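PDB 3WPU: beta-fructofuranosidase, which belongs to the levansucrase/invertase family, a group of carbohydrate-active enzymes built on a five-bladed beta-propeller fold. Local coordinates for residues Pro247-Asp252 / Thr259-Glu264; Asn243-Phe248 / Gln336-Gln341; Tyr350-Ser355 / Met456-Gly461; Ile354-Thr359 / Gln419-Tyr424. All coordinates share one frame; numbering follows the deposited sequence. Where two conformers were deposited one is given.

Contact 1: Pro247-Asp252 / Thr259-Glu264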
loop_
_atom_site.group_PDB
_atom_site.type_symbol
_atom_site.label_atom_id
_atom_site.label_comp_id
_atom_site.label_asym_id
_atom_site.label_seq_id
_atom_site.Cartn_x
_atom_site.Cartn_y
_atom_site.Cartn_z
ATOM N N PRO A 247 -7.995 -3.106 -0.232
ATOM C CA PRO A 247 -8.821 -2.138 0.529
ATOM C C PRO A 247 -8.031 -1.435 1.651
ATOM O O PRO A 247 -7.370 -2.092 2.473
ATOM C CB PRO A 247 -9.901 -3.025 1.148
ATOM C CG PRO A 247 -9.239 -4.347 1.300
ATOM C CD PRO A 247 -8.448 -4.488 0.037
ATOM N N PHE A 248 -8.146 -0.106 1.699
ATOM C CA PHE A 248 -7.599 0.732 2.763
ATOM C C PHE A 248 -8.743 1.611 3.295
ATOM O O PHE A 248 -9.289 2.384 2.523
ATOM C CB PHE A 248 -6.481 1.628 2.187
ATOM C CG PHE A 248 -5.967 2.681 3.152
ATOM C CD1 PHE A 248 -4.927 2.397 4.011
ATOM C CD2 PHE A 248 -6.553 3.948 3.219
ATOM C CE1 PHE A 248 -4.443 3.336 4.916
ATOM C CE2 PHE A 248 -6.061 4.901 4.105
ATOM C CZ PHE A 248 -5.034 4.600 4.969
ATOM N N THR A 249 -9.067 1.482 4.582
ATOM C CA THR A 249 -10.198 2.238 5.201
ATOM C C THR A 249 -9.709 3.379 6.067
ATOM O O THR A 249 -8.588 3.354 6.592
ATOM C CB THR A 249 -11.151 1.336 6.032
ATOM O OG1 THR A 249 -10.598 1.045 7.331
ATOM C CG2 THR A 249 -11.546 0.070 5.279
ATOM N N PHE A 250 -10.570 4.391 6.273
ATOM C CA PHE A 250 -10.138 5.578 6.952
ATOM C C PHE A 250 -11.352 6.452 7.228
ATOM O O PHE A 250 -12.395 6.263 6.613
ATOM C CB PHE A 250 -9.168 6.399 6.097
ATOM C CG PHE A 250 -9.708 6.774 4.746
ATOM C CD1 PHE A 250 -10.277 8.030 4.527
ATOM C CD2 PHE A 250 -9.685 5.864 3.675
ATOM C CE1 PHE A 250 -10.761 8.378 3.285
ATOM C CE2 PHE A 250 -10.173 6.215 2.441
ATOM C CZ PHE A 250 -10.721 7.469 2.239
ATOM N N GLU A 251 -11.169 7.362 8.168
ATOM C CA GLU A 251 -12.061 8.490 8.330
ATOM C C GLU A 251 -11.431 9.706 7.674
ATOM O O GLU A 251 -10.244 9.997 7.857
ATOM C CB GLU A 251 -12.278 8.782 9.809
ATOM C CG GLU A 251 -13.308 9.876 10.074
ATOM C CD GLU A 251 -13.405 10.218 11.552
ATOM O OE1 GLU A 251 -12.478 10.849 12.083
ATOM O OE2 GLU A 251 -14.435 9.903 12.158
ATOM N N ASP A 252 -12.255 10.436 6.935
ATOM C CA ASP A 252 -11.899 11.710 6.349
ATOM C C ASP A 252 -12.190 12.795 7.390
ATOM O O ASP A 252 -13.324 12.872 7.853
ATOM C CB ASP A 252 -12.762 11.909 5.113
ATOM C CG ASP A 252 -12.520 13.228 4.414
ATOM O OD1 ASP A 252 -11.547 13.944 4.737
ATOM O OD2 ASP A 252 -13.337 13.509 3.524
ATOM N N THR A 259 -17.054 6.184 7.468
ATOM C CA THR A 259 -15.863 5.400 7.086
ATOM C C THR A 259 -15.839 5.194 5.585
ATOM O O THR A 259 -16.822 4.730 4.986
ATOM C CB THR A 259 -15.804 4.045 7.813
ATOM O OG1 THR A 259 -15.851 4.272 9.230
ATOM C CG2 THR A 259 -14.484 3.281 7.462
ATOM N N PHE A 260 -14.674 5.469 4.989
ATOM C CA PHE A 260 -14.467 5.285 3.561
ATOM C C PHE A 260 -13.394 4.254 3.334
ATOM O O PHE A 260 -12.714 3.852 4.264
ATOM C CB PHE A 260 -14.069 6.586 2.878
ATOM C CG PHE A 260 -15.171 7.602 2.868
ATOM C CD1 PHE A 260 -16.099 7.602 1.842
ATOM C CD2 PHE A 260 -15.266 8.533 3.875
ATOM C CE1 PHE A 260 -17.145 8.523 1.833
ATOM C CE2 PHE A 260 -16.307 9.459 3.868
ATOM C CZ PHE A 260 -17.224 9.446 2.849
ATOM N N MET A 261 -13.309 3.830 2.085
ATOM C CA MET A 261 -12.297 2.870 1.636
ATOM C C MET A 261 -11.849 3.263 0.246
ATOM O O MET A 261 -12.669 3.594 -0.601
ATOM C CB MET A 261 -12.925 1.474 1.603
ATOM C CG MET A 261 -12.055 0.340 1.008
ATOM S SD MET A 261 -13.062 -1.094 0.590
ATOM C CE MET A 261 -13.679 -1.617 2.188
ATOM N N VAL A 262 -10.546 3.157 -0.009
ATOM C CA VAL A 262 -10.036 3.174 -1.360
ATOM C C VAL A 262 -9.464 1.812 -1.696
ATOM O O VAL A 262 -9.145 1.006 -0.812
ATOM C CB VAL A 262 -9.001 4.306 -1.645
ATOM C CG1 VAL A 262 -9.679 5.673 -1.560
ATOM C CG2 VAL A 262 -7.832 4.262 -0.700
ATOM N N PHE A 263 -9.433 1.550 -2.990
ATOM C CA PHE A 263 -8.965 0.275 -3.499
ATOM C C PHE A 263 -8.588 0.454 -4.962
ATOM O O PHE A 263 -8.932 1.446 -5.587
ATOM C CB PHE A 263 -10.065 -0.795 -3.358
ATOM C CG PHE A 263 -11.379 -0.382 -3.948
ATOM C CD1 PHE A 263 -11.671 -0.646 -5.275
ATOM C CD2 PHE A 263 -12.299 0.297 -3.190
ATOM C CE1 PHE A 263 -12.846 -0.231 -5.844
ATOM C CE2 PHE A 263 -13.490 0.722 -3.760
ATOM C CZ PHE A 263 -13.766 0.448 -5.077
ATOM N N GLU A 264 -7.795 -0.481 -5.483
ATOM C CA GLU A 264 -7.493 -0.530 -6.895
ATOM C C GLU A 264 -8.610 -1.155 -7.714
ATOM O O GLU A 264 -9.112 -2.224 -7.377
ATOM C CB GLU A 264 -6.208 -1.361 -7.144
ATOM C CG GLU A 264 -5.904 -1.487 -8.626
ATOM C CD GLU A 264 -4.680 -2.333 -8.929
ATOM O OE1 GLU A 264 -4.149 -2.954 -8.006
ATOM O OE2 GLU A 264 -4.287 -2.376 -10.116
#
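Phe248 and Phe250 pair with Val262 and Phe260 in an antiparallel beta hairpin of the five-bladed propeller, strands 245-250 and 260-266. The strand directions differ by 159°. Both pairs are hydrogen-bonded: Phe248 N reaches Val262 O at 2.9 Å and Phe260 N reaches Phe250 O at 2.9 Å, each with its return bond. The Phe250 N to Phe260 O bond is the most bent of the four, at 143°. Between them Thr249 and Met261 form a non-hydrogen-bonded pair, and Thr249 CA lies 3.1 Å from Phe260 O in a C-H...O contact. Thr249 OG1 bonds to Arg168.

Apolar packing follows: on the face of Thr249, the Met261 chain runs extended to SD, 3.7 Å from Pro247 CB, then bends so that CE lies near Thr249 CG2. On the other face, Phe250 CG stands between its backbone N and carbonyl carbon (chi1 56°), which swings the ring across the neighbouring strand. There Phe260 CB makes a CH-pi contact, 3.9 Å from the Phe250 centroid, while Val262 N lies at the ring edge.

Contact 2: Asn243-Phe248 / Gln336-Gln341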
loop_
_atom_site.group_PDB
_atom_site.type_symbol
_atom_site.label_atom_id
_atom_site.label_comp_id
_atom_site.label_asym_id
_atom_site.label_seq_id
_atom_site.Cartn_x
_atom_site.Cartn_y
_atom_site.Cartn_z
ATOM N N ASN A 243 -8.313 -5.800 -12.642
ATOM C CA ASN A 243 -7.770 -5.559 -11.317
ATOM C C ASN A 243 -8.851 -5.093 -10.368
ATOM O O ASN A 243 -9.665 -4.257 -10.731
ATOM C CB ASN A 243 -6.689 -4.481 -11.415
ATOM C CG ASN A 243 -5.590 -4.863 -12.386
ATOM O OD1 ASN A 243 -5.378 -4.221 -13.424
ATOM N ND2 ASN A 243 -4.889 -5.895 -12.046
ATOM N N PHE A 244 -8.831 -5.620 -9.152
ATOM C CA PHE A 244 -9.836 -5.252 -8.120
ATOM C C PHE A 244 -9.314 -5.784 -6.807
ATOM O O PHE A 244 -9.347 -6.985 -6.566
ATOM C CB PHE A 244 -11.228 -5.813 -8.437
ATOM C CG PHE A 244 -12.297 -5.291 -7.512
ATOM C CD1 PHE A 244 -12.930 -4.089 -7.768
ATOM C CD2 PHE A 244 -12.664 -6.020 -6.394
ATOM C CE1 PHE A 244 -13.880 -3.601 -6.877
ATOM C CE2 PHE A 244 -13.629 -5.552 -5.527
ATOM C CZ PHE A 244 -14.236 -4.341 -5.776
ATOM N N ARG A 245 -8.708 -4.919 -6.015
ATOM C CA ARG A 245 -8.025 -5.359 -4.797
ATOM C C ARG A 245 -7.549 -4.218 -3.927
ATOM O O ARG A 245 -7.662 -3.046 -4.311
ATOM C CB ARG A 245 -6.804 -6.251 -5.184
ATOM C CG ARG A 245 -5.777 -5.600 -6.085
ATOM C CD ARG A 245 -4.627 -6.587 -6.326
ATOM N NE ARG A 245 -3.663 -6.091 -7.288
ATOM C CZ ARG A 245 -3.765 -6.162 -8.608
ATOM N NH1 ARG A 245 -4.791 -6.762 -9.197
ATOM N NH2 ARG A 245 -2.787 -5.676 -9.360
ATOM N N ASP A 246 -7.040 -4.591 -2.753
ATOM C CA ASP A 246 -6.235 -3.755 -1.853
ATOM C C ASP A 246 -7.065 -2.680 -1.097
ATOM O O ASP A 246 -6.789 -1.491 -1.263
ATOM C CB ASP A 246 -5.117 -3.025 -2.592
ATOM C CG ASP A 246 -4.162 -3.960 -3.355
ATOM O OD1 ASP A 246 -4.170 -5.174 -3.095
ATOM O OD2 ASP A 246 -3.466 -3.451 -4.302
ATOM N N PRO A 247 -7.995 -3.106 -0.232
ATOM C CA PRO A 247 -8.821 -2.138 0.529
ATOM C C PRO A 247 -8.031 -1.435 1.651
ATOM O O PRO A 247 -7.370 -2.092 2.473
ATOM C CB PRO A 247 -9.901 -3.025 1.148
ATOM C CG PRO A 247 -9.239 -4.347 1.300
ATOM C CD PRO A 247 -8.448 -4.488 0.037
ATOM N N PHE A 248 -8.146 -0.106 1.699
ATOM C CA PHE A 248 -7.599 0.732 2.763
ATOM C C PHE A 248 -8.743 1.611 3.295
ATOM O O PHE A 248 -9.289 2.384 2.523
ATOM C CB PHE A 248 -6.481 1.628 2.187
ATOM C CG PHE A 248 -5.967 2.681 3.152
ATOM C CD1 PHE A 248 -4.927 2.397 4.011
ATOM C CD2 PHE A 248 -6.553 3.948 3.219
ATOM C CE1 PHE A 248 -4.443 3.336 4.916
ATOM C CE2 PHE A 248 -6.061 4.901 4.105
ATOM C CZ PHE A 248 -5.034 4.600 4.969
ATOM N N GLN A 336 -2.282 -0.285 -13.800
ATOM C CA GLN A 336 -2.262 -0.630 -12.388
ATOM C C GLN A 336 -1.859 0.520 -11.470
ATOM O O GLN A 336 -0.710 0.879 -11.365
ATOM C CB GLN A 336 -1.331 -1.839 -12.197
ATOM C CG GLN A 336 -1.900 -3.126 -12.728
ATOM C CD GLN A 336 -1.122 -4.320 -12.220
ATOM O OE1 GLN A 336 -1.621 -5.420 -12.208
ATOM N NE2 GLN A 336 0.093 -4.081 -11.739
ATOM N N THR A 337 -2.851 1.140 -10.819
ATOM C CA THR A 337 -2.604 2.047 -9.730
ATOM C C THR A 337 -2.873 1.214 -8.467
ATOM O O THR A 337 -4.006 1.102 -7.997
ATOM C CB THR A 337 -3.586 3.237 -9.831
ATOM O OG1 THR A 337 -4.873 2.729 -10.191
ATOM C CG2 THR A 337 -3.155 4.198 -10.940
ATOM N N GLU A 338 -1.830 0.572 -7.950
ATOM C CA GLU A 338 -1.982 -0.413 -6.896
ATOM C C GLU A 338 -1.932 0.184 -5.492
ATOM O O GLU A 338 -1.397 1.282 -5.297
ATOM C CB GLU A 338 -0.871 -1.465 -7.025
ATOM C CG GLU A 338 -0.853 -2.100 -8.384
ATOM C CD GLU A 338 0.124 -3.247 -8.460
ATOM O OE1 GLU A 338 -0.175 -4.316 -7.890
ATOM O OE2 GLU A 338 1.133 -3.088 -9.169
ATOM N N ARG A 339 -2.431 -0.573 -4.519
ATOM C CA ARG A 339 -2.314 -0.229 -3.125
ATOM C C ARG A 339 -2.549 1.244 -2.766
ATOM O O ARG A 339 -1.723 1.915 -2.130
ATOM C CB ARG A 339 -0.951 -0.673 -2.615
ATOM C CG ARG A 339 -1.039 -0.862 -1.160
ATOM C CD ARG A 339 0.221 -1.365 -0.529
ATOM N NE ARG A 339 -0.095 -1.472 0.878
ATOM C CZ ARG A 339 0.632 -2.117 1.761
ATOM N NH1 ARG A 339 1.796 -2.703 1.401
ATOM N NH2 ARG A 339 0.212 -2.132 3.004
ATOM N N PRO A 340 -3.711 1.750 -3.160
ATOM C CA PRO A 340 -3.985 3.147 -2.858
ATOM C C PRO A 340 -4.191 3.372 -1.355
ATOM O O PRO A 340 -4.736 2.523 -0.642
ATOM C CB PRO A 340 -5.267 3.414 -3.630
ATOM C CG PRO A 340 -5.956 2.093 -3.678
ATOM C CD PRO A 340 -4.817 1.101 -3.874
ATOM N N GLN A 341 -3.737 4.525 -0.890
ATOM C CA GLN A 341 -4.063 4.997 0.462
ATOM C C GLN A 341 -4.249 6.491 0.418
ATOM O O GLN A 341 -3.718 7.165 -0.440
ATOM C CB GLN A 341 -2.968 4.662 1.475
ATOM C CG GLN A 341 -1.609 5.234 1.097
ATOM C CD GLN A 341 -0.482 4.847 2.024
ATOM O OE1 GLN A 341 0.492 4.196 1.578
ATOM N NE2 GLN A 341 -0.564 5.252 3.295
HETATM O O HOH W 1 -1.724 -4.808 -5.738
HETATM O O HOH W 2 -4.476 -0.169 -0.380
#
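Arg245 and Asp246 belong to the Arg-Asp-Pro motif of this family, completed by Pro247, and meet Glu338 and Arg339 near the middle of the propeller. Arg245 NH2 forms a salt bridge to Glu338 OE1 at 3.3 Å with an almost straight N-H...O angle of 178°. The oxygen lies in the guanidinium plane, yet the nitrogen stands well above the carboxylate plane, the planes being 88° apart. A weak bond runs from Arg245 NH2 to Gln336 OE1.

Asp246 OD2 accepts from Arg339 N at 3.1 Å, on its anti side. A water accepts from Arg245 NE at 2.8 Å and lies between Asp246 OD2 and Glu338 OE1; a second water bridges Asp246 O and Pro340 O. Farther along, Gln341 CB sits 3.8 Å from the Phe248 ring centroid, nearly on the ring normal.

The second oxygen of each carboxylate has its own partner: Asp246 OD1 hydrogen-bonds a glycerol that probably came from the crystallisation liquor, and Glu338 OE2 bonds to Tyr421 OH. The guanidinium reaches Asp246 OD2 only by a long ion pair from Arg245 NE (4.0 Å) and through the first water. Its positive charge would offset repulsion between Asp246 OD2 and Glu338 OE1, 4.9 Å apart.

Contact 3: Tyr350-Ser355 / Met456-Gly461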
loop_
_atom_site.group_PDB
_atom_site.type_symbol
_atom_site.label_atom_id
_atom_site.label_comp_id
_atom_site.label_asym_id
_atom_site.label_seq_id
_atom_site.Cartn_x
_atom_site.Cartn_y
_atom_site.Cartn_z
ATOM N N TYR A 350 -3.778 13.506 0.437
ATOM C CA TYR A 350 -2.751 12.911 -0.423
ATOM C C TYR A 350 -3.198 11.498 -0.773
ATOM O O TYR A 350 -3.438 10.684 0.123
ATOM C CB TYR A 350 -1.407 12.851 0.290
ATOM C CG TYR A 350 -0.731 14.191 0.398
ATOM C CD1 TYR A 350 0.140 14.643 -0.594
ATOM C CD2 TYR A 350 -1.023 15.056 1.454
ATOM C CE1 TYR A 350 0.742 15.894 -0.514
ATOM C CE2 TYR A 350 -0.408 16.309 1.541
ATOM C CZ TYR A 350 0.457 16.727 0.561
ATOM O OH TYR A 350 1.052 17.986 0.627
ATOM N N LEU A 351 -3.283 11.201 -2.064
ATOM C CA LEU A 351 -3.591 9.864 -2.496
ATOM C C LEU A 351 -2.252 9.323 -2.984
ATOM O O LEU A 351 -1.652 9.928 -3.867
ATOM C CB LEU A 351 -4.608 9.884 -3.633
ATOM C CG LEU A 351 -4.740 8.622 -4.489
ATOM C CD1 LEU A 351 -5.071 7.420 -3.645
ATOM C CD2 LEU A 351 -5.742 8.791 -5.618
ATOM N N PHE A 352 -1.782 8.258 -2.358
ATOM C CA PHE A 352 -0.570 7.563 -2.801
ATOM C C PHE A 352 -0.938 6.211 -3.400
ATOM O O PHE A 352 -1.775 5.492 -2.890
ATOM C CB PHE A 352 0.409 7.372 -1.655
ATOM C CG PHE A 352 1.031 8.638 -1.146
ATOM C CD1 PHE A 352 1.947 9.345 -1.927
ATOM C CD2 PHE A 352 0.676 9.148 0.101
ATOM C CE1 PHE A 352 2.559 10.473 -1.454
ATOM C CE2 PHE A 352 1.282 10.298 0.573
ATOM C CZ PHE A 352 2.199 10.979 -0.215
ATOM N N THR A 353 -0.232 5.844 -4.466
ATOM C CA THR A 353 -0.461 4.570 -5.114
ATOM C C THR A 353 0.896 4.098 -5.630
ATOM O O THR A 353 1.857 4.866 -5.633
ATOM C CB THR A 353 -1.546 4.705 -6.212
ATOM O OG1 THR A 353 -1.935 3.414 -6.708
ATOM C CG2 THR A 353 -1.071 5.602 -7.346
ATOM N N ILE A 354 0.946 2.833 -5.979
ATOM C CA ILE A 354 2.172 2.174 -6.445
ATOM C C ILE A 354 1.979 1.700 -7.873
ATOM O O ILE A 354 0.915 1.180 -8.194
ATOM C CB ILE A 354 2.458 0.941 -5.556
ATOM C CG1 ILE A 354 2.180 1.247 -4.057
ATOM C CG2 ILE A 354 3.869 0.454 -5.805
ATOM C CD1 ILE A 354 2.932 2.417 -3.487
ATOM N N SER A 355 3.030 1.781 -8.716
ATOM C CA SER A 355 2.948 1.283 -10.076
ATOM C C SER A 355 4.271 0.693 -10.520
ATOM O O SER A 355 5.321 1.068 -9.999
ATOM C CB SER A 355 2.556 2.387 -11.042
ATOM O OG SER A 355 1.951 1.858 -12.193
ATOM N N MET A 456 10.257 10.218 3.500
ATOM C CA MET A 456 9.888 11.101 2.430
ATOM C C MET A 456 9.220 12.303 3.069
ATOM O O MET A 456 8.213 12.154 3.757
ATOM C CB MET A 456 8.920 10.378 1.484
ATOM C CG MET A 456 8.454 11.216 0.314
ATOM S SD MET A 456 7.332 10.308 -0.765
ATOM C CE MET A 456 5.990 9.914 0.363
ATOM N N ASP A 457 9.795 13.484 2.855
ATOM C CA ASP A 457 9.190 14.721 3.363
ATOM C C ASP A 457 8.116 15.197 2.409
ATOM O O ASP A 457 8.351 15.377 1.212
ATOM C CB ASP A 457 10.255 15.762 3.597
ATOM C CG ASP A 457 11.208 15.357 4.721
ATOM O OD1 ASP A 457 10.792 14.554 5.596
ATOM O OD2 ASP A 457 12.351 15.835 4.726
ATOM N N ILE A 458 6.926 15.416 2.955
ATOM C CA ILE A 458 5.754 15.723 2.141
ATOM C C ILE A 458 5.412 17.198 2.312
ATOM O O ILE A 458 5.214 17.664 3.422
ATOM C CB ILE A 458 4.558 14.841 2.547
ATOM C CG1 ILE A 458 4.888 13.364 2.278
ATOM C CG2 ILE A 458 3.297 15.269 1.798
ATOM C CD1 ILE A 458 3.962 12.361 2.926
ATOM N N GLY A 459 5.408 17.925 1.203
ATOM C CA GLY A 459 5.118 19.361 1.193
ATOM C C GLY A 459 6.275 20.300 1.469
ATOM O O GLY A 459 6.180 21.184 2.317
ATOM N N VAL A 460 7.330 20.166 0.690
ATOM C CA VAL A 460 8.600 20.858 0.909
ATOM C C VAL A 460 8.539 22.333 0.553
ATOM O O VAL A 460 7.940 22.724 -0.445
ATOM C CB VAL A 460 9.706 20.168 0.081
ATOM C CG1 VAL A 460 10.980 21.001 0.037
ATOM C CG2 VAL A 460 9.969 18.793 0.663
ATOM N N GLY A 461 9.166 23.153 1.394
ATOM C CA GLY A 461 9.275 24.588 1.150
ATOM C C GLY A 461 7.940 25.306 1.111
ATOM O O GLY A 461 7.779 26.297 0.394
#
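Ile458 packs against Tyr350 and Phe352, joining the sheet of strand 348-355 to that of strand 454-458 in the propeller. The strand axes come no closer than 12.1 Å, so side chains bridge the gap. From Ile458 CB two branches part. CG2, anti to the backbone N, lies over one face of the Tyr350 ring as a CH-pi contact, 3.7 Å from the centroid and displaced toward the rim, where CZ is 3.4 Å away. The other branch runs through CG1 in an extended course (chi2 166°) to CD1, which meets Phe352 CZ tip to tip at 3.9 Å.

Met456 attends the same phenyl ring: its chain bends at SD, and CE stops 3.9 Å from Phe352 CE1. Val370 and Val425 also touch Phe352, while Tyr350 OH bonds to Pro464 O.

The contacts are almost wholly methyl and aromatic carbon; besides these only the phenol oxygen and Gly459 CA approach. Cohesion therefore rests on close packing and the hydrophobic effect, and the phenol satisfies its polarity outside this pair.

Contact 4: Ile354-Thr359 / Gln419-Tyr424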
loop_
_atom_site.group_PDB
_atom_site.type_symbol
_atom_site.label_atom_id
_atom_site.label_comp_id
_atom_site.label_asym_id
_atom_site.label_seq_id
_atom_site.Cartn_x
_atom_site.Cartn_y
_atom_site.Cartn_z
ATOM N N ILE A 354 0.946 2.833 -5.979
ATOM C CA ILE A 354 2.172 2.174 -6.445
ATOM C C ILE A 354 1.979 1.700 -7.873
ATOM O O ILE A 354 0.915 1.180 -8.194
ATOM C CB ILE A 354 2.458 0.941 -5.556
ATOM C CG1 ILE A 354 2.180 1.247 -4.057
ATOM C CG2 ILE A 354 3.869 0.454 -5.805
ATOM C CD1 ILE A 354 2.932 2.417 -3.487
ATOM N N SER A 355 3.030 1.781 -8.716
ATOM C CA SER A 355 2.948 1.283 -10.076
ATOM C C SER A 355 4.271 0.693 -10.520
ATOM O O SER A 355 5.321 1.068 -9.999
ATOM C CB SER A 355 2.556 2.387 -11.042
ATOM O OG SER A 355 1.951 1.858 -12.193
ATOM N N HIS A 356 4.185 -0.193 -11.499
ATOM C CA HIS A 356 5.363 -0.809 -12.123
ATOM C C HIS A 356 5.748 -0.019 -13.367
ATOM O O HIS A 356 4.919 0.623 -13.997
ATOM C CB HIS A 356 5.036 -2.217 -12.565
ATOM C CG HIS A 356 4.824 -3.188 -11.442
ATOM N ND1 HIS A 356 5.795 -3.496 -10.516
ATOM C CD2 HIS A 356 3.745 -3.936 -11.117
ATOM C CE1 HIS A 356 5.332 -4.415 -9.688
ATOM N NE2 HIS A 356 4.078 -4.674 -10.015
ATOM N N ARG A 357 7.010 -0.114 -13.782
ATOM C CA ARG A 357 7.432 0.536 -15.007
ATOM C C ARG A 357 6.739 -0.083 -16.217
ATOM O O ARG A 357 6.281 0.643 -17.113
ATOM C CB ARG A 357 8.950 0.428 -15.176
ATOM C CG ARG A 357 9.441 1.013 -16.482
ATOM C CD ARG A 357 10.945 1.268 -16.477
ATOM N NE ARG A 357 11.380 1.935 -17.702
ATOM C CZ ARG A 357 12.648 2.008 -18.114
ATOM N NH1 ARG A 357 13.635 1.480 -17.399
ATOM N NH2 ARG A 357 12.939 2.626 -19.251
ATOM N N GLY A 358 6.694 -1.417 -16.258
ATOM C CA GLY A 358 6.103 -2.146 -17.405
ATOM C C GLY A 358 4.611 -1.958 -17.652
ATOM O O GLY A 358 4.109 -2.299 -18.722
ATOM N N THR A 359 3.889 -1.443 -16.668
ATOM C CA THR A 359 2.469 -1.230 -16.799
ATOM C C THR A 359 2.130 0.126 -17.408
ATOM O O THR A 359 0.965 0.388 -17.668
ATOM C CB THR A 359 1.781 -1.348 -15.429
ATOM O OG1 THR A 359 2.499 -0.555 -14.489
ATOM C CG2 THR A 359 1.757 -2.773 -14.959
ATOM N N GLN A 419 14.226 -2.852 -6.507
ATOM C CA GLN A 419 14.655 -3.060 -5.124
ATOM C C GLN A 419 13.526 -3.017 -4.128
ATOM O O GLN A 419 13.680 -3.497 -3.011
ATOM C CB GLN A 419 15.722 -2.038 -4.695
ATOM C CG GLN A 419 15.185 -0.614 -4.578
ATOM C CD GLN A 419 16.236 0.377 -4.125
ATOM O OE1 GLN A 419 17.443 0.159 -4.281
ATOM N NE2 GLN A 419 15.787 1.458 -3.524
ATOM N N ALA A 420 12.423 -2.375 -4.518
ATOM C CA ALA A 420 11.325 -2.102 -3.603
ATOM C C ALA A 420 9.997 -2.121 -4.354
ATOM O O ALA A 420 9.903 -1.664 -5.502
ATOM C CB ALA A 420 11.539 -0.745 -2.939
ATOM N N TYR A 421 8.981 -2.676 -3.702
ATOM C CA TYR A 421 7.610 -2.611 -4.194
ATOM C C TYR A 421 6.603 -2.667 -3.029
ATOM O O TYR A 421 6.993 -2.837 -1.855
ATOM C CB TYR A 421 7.314 -3.656 -5.305
ATOM C CG TYR A 421 6.216 -3.163 -6.207
ATOM C CD1 TYR A 421 6.405 -2.028 -6.976
ATOM C CD2 TYR A 421 4.964 -3.772 -6.222
ATOM C CE1 TYR A 421 5.398 -1.519 -7.766
ATOM C CE2 TYR A 421 3.924 -3.252 -6.984
ATOM C CZ TYR A 421 4.146 -2.132 -7.767
ATOM O OH TYR A 421 3.143 -1.587 -8.571
ATOM N N SER A 422 5.331 -2.434 -3.383
ATOM C CA SER A 422 4.207 -2.396 -2.449
ATOM C C SER A 422 4.466 -1.471 -1.263
ATOM O O SER A 422 4.121 -1.773 -0.103
ATOM C CB SER A 422 3.825 -3.808 -2.015
ATOM O OG SER A 422 3.412 -4.543 -3.157
ATOM N N HIS A 423 5.019 -0.310 -1.573
ATOM C CA HIS A 423 5.357 0.658 -0.570
ATOM C C HIS A 423 4.090 1.089 0.185
ATOM O O HIS A 423 2.965 1.038 -0.342
ATOM C CB HIS A 423 5.907 1.921 -1.203
ATOM C CG HIS A 423 7.112 1.728 -2.066
ATOM N ND1 HIS A 423 7.115 0.944 -3.195
ATOM C CD2 HIS A 423 8.340 2.285 -1.990
ATOM C CE1 HIS A 423 8.302 1.021 -3.773
ATOM N NE2 HIS A 423 9.063 1.827 -3.059
ATOM N N TYR A 424 4.306 1.519 1.411
ATOM C CA TYR A 424 3.218 1.986 2.259
ATOM C C TYR A 424 3.736 3.155 3.063
ATOM O O TYR A 424 4.760 3.047 3.737
ATOM C CB TYR A 424 2.760 0.836 3.167
ATOM C CG TYR A 424 1.662 1.264 4.106
ATOM C CD1 TYR A 424 0.339 1.300 3.692
ATOM C CD2 TYR A 424 1.967 1.661 5.390
ATOM C CE1 TYR A 424 -0.666 1.750 4.530
ATOM C CE2 TYR A 424 0.965 2.097 6.254
ATOM C CZ TYR A 424 -0.334 2.124 5.838
ATOM O OH TYR A 424 -1.365 2.547 6.681
#
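Ile354 and Ser422 bring the two backbones nearest, with CA atoms 6.4 Å apart, at the point where segment 419-424 turns a corner through Ser422 with positive phi and psi. Tyr421, just before the corner, carries the contact. CG is roughly anti to the backbone N (chi1 -153°), and the ring reaches in between Ile354 and His356. On one face the His356 imidazole forms an offset stack, with centroids 3.8 Å apart and planes inclined by 13°; His356 CE1 lies above the centre of the phenol ring. Over the opposite face lies Ile354 CG2, though its modelled separation is too short to be reliable.

These residues sit where strand 348-355 of one propeller sheet runs out beside strand 423-425 of another. The phenol tip also fits alongside the backbone, with Tyr421 OH 3.2 Å from Ser355 C; its polar partner is Glu338. His356 ND1 is bound by Glu368, which, with the stack, would restrain the rotation of the imidazole.

Past the corner, Ile354 CD1 touches His423 CB at 3.8 Å and lies 3.4 Å from His423 O. That carbonyl oxygen and His423 ND1 are buried by the contact and have no polar partner in the model. Within segment 354-359, Thr359 OG1 donates to His356 O at 2.7 Å, approaching from above the carbonyl plane.

Contacts 1 and 2 share Pro247 and Phe248 on strand 245-250, and their centres are about 10 Å apart. Contacts 3 and 4 likewise share strand 348-355, with centres about 14 Å apart. Strand 340-345 of contact 2 neighbours strand 348-355, so the two pairs are joined through one antiparallel sheet. Along the chain, contacts 1 and 2 open from the same stretch and both close before contacts 3 and 4 begin. Contact 2 is the nearest to the chain centre, about 7 Å away, whereas contact 3 lies about 13 Å out. Contact 1 is made within one sheet, whereas contacts 2, 3 and 4 join different sheets, and Glu338 physically links the central contact 2 to contact 4.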